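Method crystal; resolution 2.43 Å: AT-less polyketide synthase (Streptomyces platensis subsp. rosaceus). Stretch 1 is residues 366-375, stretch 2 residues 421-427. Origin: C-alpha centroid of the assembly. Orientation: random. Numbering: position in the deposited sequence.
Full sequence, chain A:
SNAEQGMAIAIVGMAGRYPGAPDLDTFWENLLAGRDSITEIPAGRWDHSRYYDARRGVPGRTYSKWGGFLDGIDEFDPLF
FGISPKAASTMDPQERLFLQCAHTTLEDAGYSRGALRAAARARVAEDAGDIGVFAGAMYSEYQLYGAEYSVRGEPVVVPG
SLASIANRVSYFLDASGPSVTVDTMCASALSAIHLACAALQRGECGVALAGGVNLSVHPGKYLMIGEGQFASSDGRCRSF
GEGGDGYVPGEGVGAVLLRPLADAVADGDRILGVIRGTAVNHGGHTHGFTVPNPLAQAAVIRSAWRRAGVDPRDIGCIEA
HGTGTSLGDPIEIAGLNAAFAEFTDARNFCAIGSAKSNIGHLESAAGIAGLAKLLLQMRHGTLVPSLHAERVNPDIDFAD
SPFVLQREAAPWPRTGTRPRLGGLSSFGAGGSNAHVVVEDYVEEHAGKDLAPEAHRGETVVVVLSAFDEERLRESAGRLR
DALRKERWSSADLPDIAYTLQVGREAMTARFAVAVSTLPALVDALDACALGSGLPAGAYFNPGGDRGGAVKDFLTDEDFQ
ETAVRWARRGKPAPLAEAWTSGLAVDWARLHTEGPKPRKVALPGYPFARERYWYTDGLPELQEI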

# COMPACT_ATOMS: atom_id res chain seq x y z
N ALA A 366 6.63 -5.30 -5.49
CA ALA A 366 6.81 -4.40 -6.63
C ALA A 366 5.48 -3.99 -7.24
O ALA A 366 5.32 -2.86 -7.69
N GLY A 367 4.53 -4.92 -7.26
CA GLY A 367 3.25 -4.67 -7.89
C GLY A 367 2.36 -3.71 -7.13
O GLY A 367 1.62 -2.94 -7.74
N ILE A 368 2.44 -3.73 -5.81
CA ILE A 368 1.57 -2.88 -5.00
C ILE A 368 2.12 -1.45 -4.98
O ILE A 368 1.36 -0.48 -4.94
N ALA A 369 3.44 -1.31 -5.06
CA ALA A 369 4.06 0.00 -5.20
C ALA A 369 3.75 0.56 -6.58
O ALA A 369 3.55 1.77 -6.74
N GLY A 370 3.73 -0.32 -7.57
CA GLY A 370 3.40 0.05 -8.93
C GLY A 370 1.95 0.49 -9.05
O GLY A 370 1.64 1.44 -9.76
N LEU A 371 1.06 -0.22 -8.36
CA LEU A 371 -0.35 0.14 -8.34
C LEU A 371 -0.53 1.51 -7.70
O LEU A 371 -1.36 2.31 -8.15
N ALA A 372 0.25 1.78 -6.66
CA ALA A 372 0.20 3.07 -5.98
C ALA A 372 0.55 4.21 -6.92
O ALA A 372 -0.16 5.21 -7.00
N LYS A 373 1.65 4.06 -7.65
CA LYS A 373 2.09 5.07 -8.60
C LYS A 373 1.03 5.34 -9.66
O LYS A 373 0.78 6.48 -10.03
N LEU A 374 0.40 4.27 -10.13
CA LEU A 374 -0.61 4.38 -11.17
C LEU A 374 -1.85 5.10 -10.66
O LEU A 374 -2.35 6.01 -11.32
N LEU A 375 -2.34 4.69 -9.50
CA LEU A 375 -3.53 5.31 -8.91
C LEU A 375 -3.28 6.77 -8.54
O LEU A 375 -4.17 7.62 -8.70
N LEU A 421 -7.62 5.44 -18.12
CA LEU A 421 -7.40 4.00 -18.17
C LEU A 421 -5.92 3.65 -18.08
O LEU A 421 -5.10 4.24 -18.78
N GLY A 422 -5.59 2.70 -17.22
CA GLY A 422 -4.20 2.34 -17.00
C GLY A 422 -3.95 0.84 -16.95
O GLY A 422 -4.86 0.05 -16.69
N GLY A 423 -2.70 0.45 -17.19
CA GLY A 423 -2.30 -0.94 -17.14
C GLY A 423 -1.08 -1.13 -16.25
O GLY A 423 -0.22 -0.25 -16.16
N LEU A 424 -1.01 -2.28 -15.60
CA LEU A 424 0.06 -2.54 -14.64
C LEU A 424 0.59 -3.96 -14.78
O LEU A 424 -0.16 -4.93 -14.70
N SER A 425 1.90 -4.08 -15.01
CA SER A 425 2.52 -5.39 -15.21
C SER A 425 3.50 -5.75 -14.09
O SER A 425 4.16 -4.89 -13.52
N SER A 426 3.59 -7.04 -13.80
CA SER A 426 4.58 -7.55 -12.85
C SER A 426 4.96 -8.96 -13.25
O SER A 426 4.11 -9.85 -13.35
N PHE A 427 6.25 -9.17 -13.49
CA PHE A 427 6.74 -10.44 -14.02
C PHE A 427 7.73 -11.09 -13.08
O PHE A 427 8.82 -10.57 -12.85

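A helix, 366-375, packs against a strand, 421-427, of the same chain; the two run nearly antiparallel, at 164°, with their axes approaching to 8.5 Å. The contact is small and apolar, with no hydrogen bond between the two stretches; each helical backbone amide from Gly370 to Leu375 is instead paired with the carbonyl four residues earlier. The rule to read from it is that a glycine on the helix, Gly370, makes room for one strand leucine, and a glycine on the strand makes room for one helix leucine.

Ala366 directs its CA-to-CB bond toward the strand but stops short; its CB stays 4.6 Å from Ser426 OG. At Gly367 the backbones come close: Gly367 CA lies 5.9 Å from Ser426 CA. Ser426, a t rotamer, points toward the helix, yet its OG stays 4.3 Å from Gly367 N and takes its hydrogen bond elsewhere in the structure. The carbonyl of Gly367 also meets the central side chain of the contact, with Gly367 O 3.6 Å from Leu424 CD2.

Ile368 points away and Ala369 sideways, and neither touches the strand. Gly370 is the more demanding glycine. A CB here would point toward the strand and sit 3.0 Å from Leu424 CD1, a clash; without one, the methyl settles against the backbone, with Gly370 C 3.8 Å from Leu424 CD1.

Leu424 is thus the knob of the strand, a t,p rotamer whose two methyls reach the helix surface. Its CD2 also packs on Leu371, 3.7 Å from both Leu371 CA and Leu371 CB. Leu371, likewise t,p, leaves its backbone sideways; its CB makes the closest side-chain contact, and its CD1 is also near, 4.2 Å from Leu424 CD2.

Ala372 points away, and Lys373, extended with all four chi angles t, is out of reach, its NZ hydrogen-bonded elsewhere in the structure. One turn beyond Gly370, Leu374 returns the gesture of Leu424. It points toward the strand as a t,p rotamer and lays CD2 along the backbone, 4.0 Å from Gly422 C and 3.6 Å from Gly423 O, while the same CD2 lies 4.1 Å from Leu424 CB. Gly422 is the matching vacancy: a CB there would point toward the helix and fall 3.0 Å from Leu374 CD1, again a clash. Leu375 closes the stretch out of reach of the strand.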

# COMPACT_ATOMS: atom_id res chain seq x y z
CB ALA A 366 7.70 -5.05 -7.68
CB ILE A 368 1.40 -3.43 -3.56
CG1 ILE A 368 0.26 -2.72 -2.84
CG2 ILE A 368 2.70 -3.36 -2.76
CD1 ILE A 368 -1.09 -2.97 -3.46
CB ALA A 369 5.55 -0.08 -4.98
CB LEU A 371 -1.16 -0.90 -7.58
CG LEU A 371 -2.65 -0.59 -7.44
CD1 LEU A 371 -3.28 -0.41 -8.80
CD2 LEU A 371 -3.36 -1.68 -6.66
CB ALA A 372 1.13 3.06 -4.78
CB LYS A 373 3.40 4.65 -9.27
CG LYS A 373 3.86 5.61 -10.36
CD LYS A 373 5.13 5.13 -11.04
CE LYS A 373 5.40 5.92 -12.31
NZ LYS A 373 6.55 5.37 -13.08
CB LEU A 374 -0.98 3.00 -11.72
CG LEU A 374 -1.90 2.96 -12.94
CD1 LEU A 374 -1.46 3.97 -13.99
CD2 LEU A 374 -1.91 1.56 -13.53
CB LEU A 375 -3.98 4.53 -7.67
CG LEU A 375 -4.55 3.13 -7.91
CD1 LEU A 375 -4.84 2.45 -6.58
CD2 LEU A 375 -5.80 3.20 -8.75
CB LEU A 421 -8.01 3.42 -19.45
CG LEU A 421 -8.23 1.91 -19.52
CD1 LEU A 421 -9.11 1.45 -18.37
CD2 LEU A 421 -8.84 1.54 -20.85
CB LEU A 424 -0.45 -2.31 -13.21
CG LEU A 424 0.42 -2.76 -12.04
CD1 LEU A 424 1.70 -1.96 -11.97
CD2 LEU A 424 -0.36 -2.64 -10.74
CB SER A 425 3.25 -5.43 -16.55
OG SER A 425 2.36 -5.23 -17.63
CB SER A 426 4.04 -7.51 -11.42
OG SER A 426 5.09 -7.66 -10.48
CB PHE A 427 7.38 -10.22 -15.40
CG PHE A 427 6.48 -9.52 -16.38
CD1 PHE A 427 5.15 -9.87 -16.50
CD2 PHE A 427 6.98 -8.50 -17.19
CE1 PHE A 427 4.32 -9.23 -17.41
CE2 PHE A 427 6.15 -7.85 -18.09
CZ PHE A 427 4.82 -8.22 -18.21